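Tailspike protein (Acinetobacter phage vB_ApiP_P1, PDB 6E1R) probably binds and cleaves capsular polysaccharide on its Acinetobacter host during phage adsorption, using the trimeric beta-helical part of the tailspike. Local coordinates at residues K219-T224 with I257-T262; D282-L287 with Y307-T312; C288-I293 with V317-G322; N340-V345 with G365-A370. All blocks are in the same frame, centred on the assembly; numbering follows the deposited sequence.

Contact 1: residues K219-T224 with I257-T262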
loop_
_atom_site.group_PDB
_atom_site.type_symbol
_atom_site.label_atom_id
_atom_site.label_comp_id
_atom_site.label_asym_id
_atom_site.label_seq_id
_atom_site.Cartn_x
_atom_site.Cartn_y
_atom_site.Cartn_z
ATOM N N LYS A 219 3.358 -15.697 -1.153
ATOM C CA LYS A 219 2.434 -16.655 -0.545
ATOM C C LYS A 219 3.177 -17.863 0.022
ATOM O O LYS A 219 2.863 -19.020 -0.268
ATOM C CB LYS A 219 1.343 -17.084 -1.527
ATOM C CG LYS A 219 0.126 -17.657 -0.817
ATOM C CD LYS A 219 -1.122 -17.581 -1.663
ATOM C CE LYS A 219 -2.352 -17.929 -0.841
ATOM N NZ LYS A 219 -3.613 -17.576 -1.544
ATOM N N CYS A 220 4.189 -17.579 0.831
ATOM C CA CYS A 220 4.885 -18.635 1.540
ATOM C C CYS A 220 4.142 -18.959 2.830
ATOM O O CYS A 220 3.291 -18.196 3.296
ATOM C CB CYS A 220 6.326 -18.224 1.842
ATOM S SG CYS A 220 7.348 -18.002 0.371
ATOM N N ASP A 221 4.463 -20.112 3.405
ATOM C CA ASP A 221 3.824 -20.560 4.633
ATOM C C ASP A 221 4.896 -20.949 5.637
ATOM O O ASP A 221 5.829 -21.685 5.302
ATOM C CB ASP A 221 2.877 -21.734 4.370
ATOM C CG ASP A 221 2.054 -22.102 5.588
ATOM O OD1 ASP A 221 2.646 -22.521 6.603
ATOM O OD2 ASP A 221 0.813 -21.961 5.532
ATOM N N PHE A 222 4.751 -20.462 6.868
ATOM C CA PHE A 222 5.710 -20.710 7.941
ATOM C C PHE A 222 4.967 -21.318 9.128
ATOM O O PHE A 222 4.301 -20.604 9.884
ATOM C CB PHE A 222 6.427 -19.427 8.349
ATOM C CG PHE A 222 7.335 -18.869 7.289
ATOM C CD1 PHE A 222 6.835 -18.064 6.279
ATOM C CD2 PHE A 222 8.693 -19.137 7.313
ATOM C CE1 PHE A 222 7.669 -17.543 5.309
ATOM C CE2 PHE A 222 9.534 -18.620 6.346
ATOM C CZ PHE A 222 9.022 -17.822 5.342
ATOM N N GLY A 223 5.079 -22.634 9.282
ATOM C CA GLY A 223 4.659 -23.311 10.491
ATOM C C GLY A 223 3.204 -23.712 10.583
ATOM O O GLY A 223 2.759 -24.091 11.672
ATOM N N THR A 224 2.448 -23.663 9.485
ATOM C CA THR A 224 1.061 -24.116 9.546
ATOM C C THR A 224 0.999 -25.630 9.678
ATOM O O THR A 224 0.274 -26.163 10.527
ATOM C CB THR A 224 0.286 -23.652 8.312
ATOM O OG1 THR A 224 0.354 -22.225 8.211
ATOM C CG2 THR A 224 -1.173 -24.075 8.410
ATOM N N ILE A 257 1.941 -16.477 5.427
ATOM C CA ILE A 257 1.232 -16.926 6.618
ATOM C C ILE A 257 2.253 -17.364 7.660
ATOM O O ILE A 257 3.175 -18.126 7.349
ATOM C CB ILE A 257 0.253 -18.073 6.305
ATOM C CG1 ILE A 257 -0.769 -17.631 5.256
ATOM C CG2 ILE A 257 -0.452 -18.529 7.570
ATOM C CD1 ILE A 257 -1.552 -18.772 4.648
ATOM N N PHE A 258 2.081 -16.887 8.892
ATOM C CA PHE A 258 2.953 -17.231 10.012
ATOM C C PHE A 258 2.082 -17.749 11.148
ATOM O O PHE A 258 1.386 -16.967 11.804
ATOM C CB PHE A 258 3.774 -16.024 10.467
ATOM C CG PHE A 258 4.628 -15.422 9.387
ATOM C CD1 PHE A 258 4.097 -14.506 8.492
ATOM C CD2 PHE A 258 5.967 -15.760 9.275
ATOM C CE1 PHE A 258 4.882 -13.948 7.500
ATOM C CE2 PHE A 258 6.757 -15.205 8.286
ATOM C CZ PHE A 258 6.215 -14.297 7.398
ATOM N N ARG A 259 2.112 -19.063 11.378
ATOM C CA ARG A 259 1.284 -19.706 12.388
ATOM C C ARG A 259 2.134 -20.569 13.310
ATOM O O ARG A 259 3.163 -21.116 12.904
ATOM C CB ARG A 259 0.183 -20.582 11.768
ATOM C CG ARG A 259 -0.915 -19.827 11.051
ATOM C CD ARG A 259 -2.045 -20.785 10.713
ATOM N NE ARG A 259 -3.178 -20.113 10.090
ATOM C CZ ARG A 259 -3.450 -20.154 8.791
ATOM N NH1 ARG A 259 -2.679 -20.852 7.969
ATOM N NH2 ARG A 259 -4.504 -19.506 8.317
ATOM N N LYS A 260 1.686 -20.670 14.564
ATOM C CA LYS A 260 2.166 -21.672 15.521
ATOM C C LYS A 260 3.651 -21.505 15.838
ATOM O O LYS A 260 4.400 -22.480 15.897
ATOM C CB LYS A 260 1.898 -23.089 15.010
ATOM C CG LYS A 260 0.450 -23.405 14.697
ATOM C CD LYS A 260 -0.420 -23.346 15.933
ATOM C CE LYS A 260 -1.882 -23.584 15.565
ATOM N NZ LYS A 260 -2.093 -24.938 14.957
ATOM N N GLY A 261 4.089 -20.265 16.050
ATOM C CA GLY A 261 5.442 -20.044 16.522
ATOM C C GLY A 261 5.568 -20.352 18.002
ATOM O O GLY A 261 4.624 -20.196 18.772
ATOM N N THR A 262 6.760 -20.798 18.408
ATOM C CA THR A 262 6.975 -21.183 19.799
ATOM C C THR A 262 8.272 -20.655 20.394
ATOM O O THR A 262 8.546 -20.934 21.566
ATOM C CB THR A 262 6.945 -22.716 19.948
ATOM O OG1 THR A 262 7.677 -23.320 18.874
ATOM C CG2 THR A 262 5.513 -23.231 19.933
#

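Contact 2: residues D282-L287 with Y307-T312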
loop_
_atom_site.group_PDB
_atom_site.type_symbol
_atom_site.label_atom_id
_atom_site.label_comp_id
_atom_site.label_asym_id
_atom_site.label_seq_id
_atom_site.Cartn_x
_atom_site.Cartn_y
_atom_site.Cartn_z
ATOM N N ASP A 282 -0.556 -12.883 7.088
ATOM C CA ASP A 282 -1.396 -13.491 8.117
ATOM C C ASP A 282 -0.502 -13.978 9.249
ATOM O O ASP A 282 0.235 -14.955 9.088
ATOM C CB ASP A 282 -2.216 -14.639 7.528
ATOM C CG ASP A 282 -3.196 -15.231 8.520
ATOM O OD1 ASP A 282 -3.420 -14.621 9.586
ATOM O OD2 ASP A 282 -3.739 -16.316 8.226
ATOM N N LEU A 283 -0.568 -13.300 10.392
ATOM C CA LEU A 283 0.198 -13.654 11.586
ATOM C C LEU A 283 -0.801 -14.012 12.681
ATOM O O LEU A 283 -1.294 -13.133 13.392
ATOM C CB LEU A 283 1.126 -12.513 12.027
ATOM C CG LEU A 283 2.348 -12.155 11.174
ATOM C CD1 LEU A 283 1.959 -11.422 9.895
ATOM C CD2 LEU A 283 3.333 -11.330 11.988
ATOM N N GLU A 284 -1.104 -15.302 12.819
ATOM C CA GLU A 284 -2.118 -15.734 13.769
ATOM C C GLU A 284 -1.725 -17.061 14.401
ATOM O O GLU A 284 -0.887 -17.803 13.882
ATOM C CB GLU A 284 -3.502 -15.856 13.114
ATOM C CG GLU A 284 -3.609 -16.922 12.040
ATOM C CD GLU A 284 -5.034 -17.104 11.550
ATOM O OE1 GLU A 284 -5.946 -17.195 12.398
ATOM O OE2 GLU A 284 -5.247 -17.151 10.322
ATOM N N GLN A 285 -2.343 -17.335 15.553
ATOM C CA GLN A 285 -2.233 -18.619 16.248
ATOM C C GLN A 285 -0.800 -18.926 16.679
ATOM O O GLN A 285 -0.401 -20.090 16.752
ATOM C CB GLN A 285 -2.792 -19.758 15.391
ATOM C CG GLN A 285 -4.263 -19.594 15.046
ATOM C CD GLN A 285 -4.790 -20.721 14.181
ATOM O OE1 GLN A 285 -4.099 -21.710 13.939
ATOM N NE2 GLN A 285 -6.022 -20.578 13.709
ATOM N N ASN A 286 -0.019 -17.893 16.977
ATOM C CA ASN A 286 1.344 -18.082 17.445
ATOM C C ASN A 286 1.383 -18.179 18.968
ATOM O O ASN A 286 0.445 -17.790 19.667
ATOM C CB ASN A 286 2.243 -16.942 16.969
ATOM C CG ASN A 286 2.311 -16.847 15.461
ATOM O OD1 ASN A 286 3.143 -17.495 14.824
ATOM N ND2 ASN A 286 1.434 -16.037 14.878
ATOM N N LEU A 287 2.494 -18.705 19.475
ATOM C CA LEU A 287 2.721 -18.869 20.906
ATOM C C LEU A 287 4.081 -18.309 21.293
ATOM O O LEU A 287 4.783 -18.861 22.146
ATOM C CB LEU A 287 2.613 -20.338 21.311
ATOM C CG LEU A 287 1.253 -21.002 21.100
ATOM C CD1 LEU A 287 1.297 -22.460 21.524
ATOM C CD2 LEU A 287 0.171 -20.250 21.861
ATOM N N TYR A 307 -3.835 -9.906 8.664
ATOM C CA TYR A 307 -4.341 -10.303 9.971
ATOM C C TYR A 307 -3.199 -10.392 10.972
ATOM O O TYR A 307 -2.119 -10.899 10.654
ATOM C CB TYR A 307 -5.058 -11.659 9.920
ATOM C CG TYR A 307 -6.319 -11.682 9.094
ATOM C CD1 TYR A 307 -6.259 -11.737 7.709
ATOM C CD2 TYR A 307 -7.570 -11.678 9.697
ATOM C CE1 TYR A 307 -7.405 -11.767 6.949
ATOM C CE2 TYR A 307 -8.725 -11.709 8.943
ATOM C CZ TYR A 307 -8.636 -11.755 7.568
ATOM O OH TYR A 307 -9.782 -11.784 6.809
ATOM N N ILE A 308 -3.447 -9.893 12.180
ATOM C CA ILE A 308 -2.592 -10.157 13.333
ATOM C C ILE A 308 -3.516 -10.483 14.496
ATOM O O ILE A 308 -4.009 -9.579 15.182
ATOM C CB ILE A 308 -1.671 -8.966 13.664
ATOM C CG1 ILE A 308 -0.833 -8.566 12.448
ATOM C CG2 ILE A 308 -0.760 -9.311 14.833
ATOM C CD1 ILE A 308 0.092 -7.397 12.697
ATOM N N GLU A 309 -3.783 -11.768 14.714
ATOM C CA GLU A 309 -4.814 -12.167 15.661
ATOM C C GLU A 309 -4.427 -13.484 16.320
ATOM O O GLU A 309 -3.417 -14.101 15.978
ATOM C CB GLU A 309 -6.179 -12.280 14.972
ATOM C CG GLU A 309 -6.229 -13.262 13.817
ATOM C CD GLU A 309 -7.616 -13.374 13.213
ATOM O OE1 GLU A 309 -8.477 -12.529 13.538
ATOM O OE2 GLU A 309 -7.848 -14.305 12.413
ATOM N N ALA A 310 -5.239 -13.889 17.298
ATOM C CA ALA A 310 -5.141 -15.206 17.931
ATOM C C ALA A 310 -3.765 -15.460 18.541
ATOM O O ALA A 310 -3.276 -16.592 18.545
ATOM C CB ALA A 310 -5.502 -16.319 16.944
ATOM N N ASN A 311 -3.129 -14.415 19.068
ATOM C CA ASN A 311 -1.842 -14.567 19.740
ATOM C C ASN A 311 -1.995 -14.224 21.215
ATOM O O ASN A 311 -1.376 -13.277 21.712
ATOM C CB ASN A 311 -0.786 -13.687 19.074
ATOM C CG ASN A 311 -0.706 -13.910 17.576
ATOM O OD1 ASN A 311 -0.580 -15.043 17.113
ATOM N ND2 ASN A 311 -0.802 -12.829 16.811
ATOM N N THR A 312 -2.814 -15.008 21.922
ATOM C CA THR A 312 -3.219 -14.652 23.277
ATOM C C THR A 312 -2.064 -14.719 24.270
ATOM O O THR A 312 -2.093 -14.030 25.295
ATOM C CB THR A 312 -4.348 -15.575 23.737
ATOM O OG1 THR A 312 -4.325 -16.776 22.956
ATOM C CG2 THR A 312 -5.694 -14.900 23.553
#

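Contact 3: residues C288-I293 with V317-G322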
loop_
_atom_site.group_PDB
_atom_site.type_symbol
_atom_site.label_atom_id
_atom_site.label_comp_id
_atom_site.label_asym_id
_atom_site.label_seq_id
_atom_site.Cartn_x
_atom_site.Cartn_y
_atom_site.Cartn_z
ATOM N N CYS A 288 4.477 -17.204 20.666
ATOM C CA CYS A 288 5.778 -16.610 20.941
ATOM C C CYS A 288 5.832 -16.073 22.365
ATOM O O CYS A 288 4.834 -15.582 22.900
ATOM C CB CYS A 288 6.070 -15.491 19.945
ATOM S SG CYS A 288 6.091 -16.022 18.222
ATOM N N THR A 289 7.011 -16.168 22.983
ATOM C CA THR A 289 7.128 -15.817 24.393
ATOM C C THR A 289 7.334 -14.323 24.613
ATOM O O THR A 289 6.980 -13.811 25.680
ATOM C CB THR A 289 8.261 -16.605 25.054
ATOM O OG1 THR A 289 9.479 -16.421 24.323
ATOM C CG2 THR A 289 7.916 -18.089 25.102
ATOM N N GLU A 290 7.919 -13.611 23.650
ATOM C CA GLU A 290 8.201 -12.192 23.832
ATOM C C GLU A 290 7.427 -11.332 22.844
ATOM O O GLU A 290 6.647 -10.471 23.264
ATOM C CB GLU A 290 9.705 -11.924 23.715
ATOM C CG GLU A 290 10.549 -12.649 24.763
ATOM C CD GLU A 290 12.008 -12.269 24.672
ATOM O OE1 GLU A 290 12.290 -11.168 24.162
ATOM O OE2 GLU A 290 12.874 -13.072 25.085
ATOM N N ALA A 291 7.608 -11.549 21.545
ATOM C CA ALA A 291 6.916 -10.769 20.532
ATOM C C ALA A 291 6.797 -11.595 19.261
ATOM O O ALA A 291 7.411 -12.654 19.124
ATOM C CB ALA A 291 7.639 -9.450 20.254
ATOM N N LEU A 292 5.976 -11.107 18.330
ATOM C CA LEU A 292 5.916 -11.733 17.014
ATOM C C LEU A 292 7.082 -11.284 16.144
ATOM O O LEU A 292 7.629 -12.081 15.374
ATOM C CB LEU A 292 4.587 -11.415 16.330
ATOM C CG LEU A 292 3.312 -11.883 17.033
ATOM C CD1 LEU A 292 2.099 -11.561 16.182
ATOM C CD2 LEU A 292 3.377 -13.370 17.343
ATOM N N ILE A 293 7.472 -10.015 16.253
ATOM C CA ILE A 293 8.578 -9.449 15.491
ATOM C C ILE A 293 9.480 -8.715 16.474
ATOM O O ILE A 293 9.099 -7.667 17.009
ATOM C CB ILE A 293 8.097 -8.502 14.383
ATOM C CG1 ILE A 293 7.150 -9.229 13.427
ATOM C CG2 ILE A 293 9.282 -7.925 13.624
ATOM C CD1 ILE A 293 6.545 -8.331 12.375
ATOM N N VAL A 317 3.230 -7.505 19.705
ATOM C CA VAL A 317 3.184 -7.838 18.286
ATOM C C VAL A 317 4.523 -7.535 17.627
ATOM O O VAL A 317 5.083 -8.369 16.909
ATOM C CB VAL A 317 2.032 -7.091 17.592
ATOM C CG1 VAL A 317 2.111 -7.280 16.086
ATOM C CG2 VAL A 317 0.694 -7.578 18.121
ATOM N N ILE A 318 5.058 -6.342 17.868
ATOM C CA ILE A 318 6.362 -5.952 17.351
ATOM C C ILE A 318 7.117 -5.228 18.458
ATOM O O ILE A 318 6.539 -4.424 19.198
ATOM C CB ILE A 318 6.235 -5.078 16.084
ATOM C CG1 ILE A 318 7.616 -4.742 15.520
ATOM C CG2 ILE A 318 5.429 -3.812 16.369
ATOM C CD1 ILE A 318 7.582 -4.189 14.112
ATOM N N LYS A 319 8.406 -5.534 18.586
ATOM C CA LYS A 319 9.264 -4.956 19.616
ATOM C C LYS A 319 10.569 -4.518 18.968
ATOM O O LYS A 319 11.356 -5.359 18.522
ATOM C CB LYS A 319 9.522 -5.955 20.743
ATOM C CG LYS A 319 10.439 -5.430 21.836
ATOM C CD LYS A 319 10.621 -6.452 22.944
ATOM C CE LYS A 319 11.517 -5.916 24.048
ATOM N NZ LYS A 319 11.612 -6.861 25.194
ATOM N N THR A 320 10.799 -3.210 18.916
ATOM C CA THR A 320 12.006 -2.663 18.318
ATOM C C THR A 320 13.108 -2.529 19.362
ATOM O O THR A 320 12.852 -2.243 20.535
ATOM C CB THR A 320 11.729 -1.301 17.679
ATOM O OG1 THR A 320 11.026 -0.466 18.610
ATOM C CG2 THR A 320 10.896 -1.463 16.414
ATOM N N LEU A 321 14.346 -2.738 18.919
ATOM C CA LEU A 321 15.519 -2.692 19.779
ATOM C C LEU A 321 16.599 -1.843 19.122
ATOM O O LEU A 321 16.477 -1.423 17.969
ATOM C CB LEU A 321 16.057 -4.101 20.066
ATOM C CG LEU A 321 15.198 -5.018 20.936
ATOM C CD1 LEU A 321 15.698 -6.448 20.856
ATOM C CD2 LEU A 321 15.216 -4.533 22.371
ATOM N N GLY A 322 17.670 -1.607 19.866
ATOM C CA GLY A 322 18.830 -0.905 19.357
ATOM C C GLY A 322 19.035 0.431 20.047
ATOM O O GLY A 322 18.434 0.741 21.080
#

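Contact 4: residues N340-V345 with G365-A370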
loop_
_atom_site.group_PDB
_atom_site.type_symbol
_atom_site.label_atom_id
_atom_site.label_comp_id
_atom_site.label_asym_id
_atom_site.label_seq_id
_atom_site.Cartn_x
_atom_site.Cartn_y
_atom_site.Cartn_z
ATOM N N ASN A 340 -7.931 -9.258 15.883
ATOM C CA ASN A 340 -8.750 -9.868 16.930
ATOM C C ASN A 340 -7.814 -10.505 17.951
ATOM O O ASN A 340 -7.347 -11.631 17.762
ATOM C CB ASN A 340 -9.706 -10.892 16.330
ATOM C CG ASN A 340 -10.700 -11.424 17.341
ATOM O OD1 ASN A 340 -10.847 -10.873 18.432
ATOM N ND2 ASN A 340 -11.389 -12.501 16.983
ATOM N N ARG A 341 -7.539 -9.782 19.044
ATOM C CA ARG A 341 -6.587 -10.227 20.060
ATOM C C ARG A 341 -5.202 -10.455 19.469
ATOM O O ARG A 341 -4.735 -11.599 19.398
ATOM C CB ARG A 341 -7.070 -11.493 20.776
ATOM C CG ARG A 341 -8.412 -11.370 21.472
ATOM C CD ARG A 341 -8.851 -12.718 22.017
ATOM N NE ARG A 341 -9.426 -12.602 23.356
ATOM C CZ ARG A 341 -10.716 -12.431 23.628
ATOM N NH1 ARG A 341 -11.604 -12.336 22.648
ATOM N NH2 ARG A 341 -11.111 -12.345 24.891
ATOM N N PRO A 342 -4.509 -9.394 19.047
ATOM C CA PRO A 342 -3.194 -9.585 18.418
ATOM C C PRO A 342 -2.092 -9.941 19.399
ATOM O O PRO A 342 -1.080 -10.513 18.977
ATOM C CB PRO A 342 -2.928 -8.229 17.754
ATOM C CG PRO A 342 -3.665 -7.256 18.609
ATOM C CD PRO A 342 -4.899 -7.974 19.094
ATOM N N CYS A 343 -2.245 -9.621 20.680
ATOM C CA CYS A 343 -1.210 -9.870 21.678
ATOM C C CYS A 343 -1.842 -9.749 23.061
ATOM O O CYS A 343 -3.065 -9.643 23.195
ATOM C CB CYS A 343 -0.034 -8.904 21.502
ATOM S SG CYS A 343 -0.526 -7.177 21.500
ATOM N N SER A 344 -1.001 -9.753 24.098
ATOM C CA SER A 344 -1.477 -9.769 25.472
ATOM C C SER A 344 -1.076 -8.555 26.300
ATOM O O SER A 344 -1.732 -8.288 27.313
ATOM C CB SER A 344 -0.991 -11.035 26.192
ATOM O OG SER A 344 0.421 -11.076 26.254
ATOM N N VAL A 345 -0.035 -7.817 25.913
ATOM C CA VAL A 345 0.396 -6.658 26.690
ATOM C C VAL A 345 0.229 -5.378 25.879
ATOM O O VAL A 345 -0.493 -4.463 26.289
ATOM C CB VAL A 345 1.852 -6.820 27.163
ATOM C CG1 VAL A 345 2.266 -5.634 28.018
ATOM C CG2 VAL A 345 2.014 -8.118 27.937
ATOM N N GLY A 365 -10.775 -4.974 15.243
ATOM C CA GLY A 365 -10.654 -6.164 16.058
ATOM C C GLY A 365 -10.978 -5.875 17.512
ATOM O O GLY A 365 -11.532 -4.830 17.853
ATOM N N GLN A 366 -10.607 -6.832 18.360
ATOM C CA GLN A 366 -10.857 -6.780 19.793
ATOM C C GLN A 366 -9.533 -6.931 20.530
ATOM O O GLN A 366 -8.688 -7.744 20.145
ATOM C CB GLN A 366 -11.843 -7.872 20.220
ATOM C CG GLN A 366 -12.061 -7.976 21.719
ATOM C CD GLN A 366 -13.047 -9.067 22.088
ATOM O OE1 GLN A 366 -12.674 -10.229 22.248
ATOM N NE2 GLN A 366 -14.315 -8.695 22.227
ATOM N N LEU A 367 -9.357 -6.150 21.594
ATOM C CA LEU A 367 -8.085 -6.057 22.299
ATOM C C LEU A 367 -8.183 -6.653 23.697
ATOM O O LEU A 367 -9.115 -6.345 24.447
ATOM C CB LEU A 367 -7.624 -4.601 22.387
ATOM C CG LEU A 367 -7.266 -3.940 21.057
ATOM C CD1 LEU A 367 -6.848 -2.494 21.270
ATOM C CD2 LEU A 367 -6.169 -4.721 20.355
ATOM N N ILE A 368 -7.221 -7.507 24.035
ATOM C CA ILE A 368 -6.963 -7.911 25.411
ATOM C C ILE A 368 -5.664 -7.289 25.919
ATOM O O ILE A 368 -5.066 -7.784 26.872
ATOM C CB ILE A 368 -6.932 -9.442 25.556
ATOM C CG1 ILE A 368 -5.906 -10.045 24.599
ATOM C CG2 ILE A 368 -8.308 -10.035 25.309
ATOM C CD1 ILE A 368 -5.676 -11.519 24.809
ATOM N N SER A 369 -5.219 -6.209 25.281
ATOM C CA SER A 369 -3.924 -5.612 25.566
ATOM C C SER A 369 -4.023 -4.105 25.375
ATOM O O SER A 369 -5.085 -3.566 25.050
ATOM C CB SER A 369 -2.842 -6.201 24.656
ATOM O OG SER A 369 -3.052 -5.814 23.308
ATOM N N ALA A 370 -2.901 -3.424 25.577
ATOM C CA ALA A 370 -2.800 -2.016 25.241
ATOM C C ALA A 370 -2.432 -1.864 23.768
ATOM O O ALA A 370 -2.096 -2.831 23.081
ATOM C CB ALA A 370 -1.772 -1.319 26.133
HETATM O O HOH W 1 -4.792 -7.885 22.331
#

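Contact 1: residues K219-T224 with I257-T262
Two successive rungs of the parallel beta-helix of the tailspike pair here, D221 beside I257 and F222 beside F258. I257 N donates to C220 O, F222 N to I257 O at 2.9 Å, and R259 N to F222 O, the last bond being nearly straight. The two phenyl rings point the same way from the sheet, and their planes are only 7° apart. They are slid against each other, with centroids 4.9 Å apart, so they barely overlap: F258 CE2 comes over one face of the F222 ring, 3.5 Å from F222 CD1. F222 also stacks with F200, so the aromatic row runs on through the neighbouring rung. On the D221 and I257 side the contact turns polar. D221 has CG anti to its backbone N (chi1 -172°), and its carboxylate takes two hydrogens from T224: the backbone N reaches OD1, which closes an Asx motif, and the hydroxyl OG1 reaches OD2 at 2.7 Å, each through a syn lone pair. R259 runs extended across T224, with I257 CG2 against one face of its guanidinium. E284 holds NH2 of R259 in a salt bridge. The other terminal nitrogen, R259 NH1, points its hydrogen at T224 OG1 in a weak bond of 3.3 Å, the oxygen lying at the guanidinium edge.

Contact 2: residues D282-L287 with Y307-T312
N286 and N311 lie side by side and point the same way in the turns that follow the paired strands of adjacent beta-helix rungs. In N286, CB rests 3.4 Å from N311 OD1 and also packs on L292. Its CG lies 3.8 Å from the same oxygen, N311 OD1. At the tip, N286 ND2 donates to N311 OD1 at 3.2 Å from above that carbonyl's plane, and also to F258 O, while N286 OD1 accepts from G261 N. N311 OD1 takes a second, shorter bond, 2.9 Å, from N286 N. Before the turn, the strands are joined by L283 N to Y307 O at 2.9 Å and by E309 N to L283 O. E284 and E309 extend side by side on the same face, their carboxylate planes 56° apart, and these like-charged groups come close, with E284 OE1 3.5 Å from E309 OE2. Asparagines in equivalent places on consecutive rungs form a short asparagine ladder: the NH2 of N286 serves F258 O and N311 OD1, that of N311 serves P342 O and, weakly, L283 O, so these buried amides are satisfied by the rungs they join.

Contact 3: residues C288-I293 with V317-G322
I293 and I318 pair in parallel at a corner of the beta-helix, and the tight part of the contact is centred on them. V317 O accepts from I293 N at 3.0 Å and, weakly, from L292 N, so one carbonyl serves two successive amides as the chain turns at L292. Following I318, K319 N gives a bond of 2.7 Å to I293 O. The isoleucine side chains lie on the same face: I318 CG1, anti to its backbone N (chi1 -177°), sits 4.0 Å from I293 CB, and I318 CD1 reaches I293 CG2. L292 CD1 and V317 CG1 meet more loosely, 4.3 Å apart. On the outer side the packing thins. A291 CB touches K319 CB at 4.0 Å, and from there the lysine chain runs fully extended. Its NZ stops 4.5 Å from E290 OE1, too far for a salt bridge; that carboxylate is paired with K294 instead. The strands joined here, 293-297 and 316-320, are inner members of a six-stranded parallel sheet, with 267-270 beyond the first and 346-350 beyond the second. V317 packs on I347 of the latter, while I318 packs on I332 and F334 of strand 331-338.

Contact 4: residues N340-V345 with G365-A370
R341 and Q366 send their side chains out side by side in the same direction, with the guanidinium and amide planes 80° apart. In the model R341 NH1 and Q366 OE1 come so close that their separation is doubtful; the firm link is between the backbones, where R341 N donates to Q366 O. I368 crosses R341 at about a right angle and lays CG2 3.4 Å from R341 NE, an apolar branch against the NE and NH2 side of the guanidinium. N340 flanks Q366 from the facing loop, also pointing the same way but with its amide plane turned 67°, and its OD1 lies 3.6 Å from Q366 CB. P342 and L367 meet obliquely, P342 CD to L367 CD2 at 3.7 Å.

Past this point a water joins the two backbones. It donates to C343 O at 2.6 Å, accepts from I368 N and hydrogen-bonds S369 OG, so it bridges the two segments through three polar atoms. The serine hydroxyl sits between the backbone N and the carbonyl carbon (chi1 68°), which also puts S369 OG 3.4 Å from C343 SG. Direct pairing resumes at A370 N, which donates to V345 O at 2.7 Å from above the carbonyl plane. P342 and C343 also pack on V317. Loop 340-345 and the chain leaving strand 364-367, residues 368-370, thus stack as successive turns of the parallel beta-helix, with a water-bridged stretch between two direct backbone bonds.

Contacts 1, 2 and 4 follow one another along one side of the beta-helix, while contact 3 interleaves with contact 2 in the chain. Contacts 1 and 2, centres 10 Å apart, share a ladder: F258 N lies 2.7 Å from D282 O, probably hydrogen-bonded, and both contacts also touch the second subunit. Contact 4 continues from contact 2, again 10 Å between centres, with A310 N 3.1 Å from N340 O. Contact 3 belongs to another face of the helix, its centre 13 Å from that of contact 2; L292 CD1 packs on I308 CG2 at 3.9 Å, and V317 touches I308. Contacts 1 and 4 are about 20 Å apart between centres and do not touch. None of the four can be assigned to a defined saccharide site.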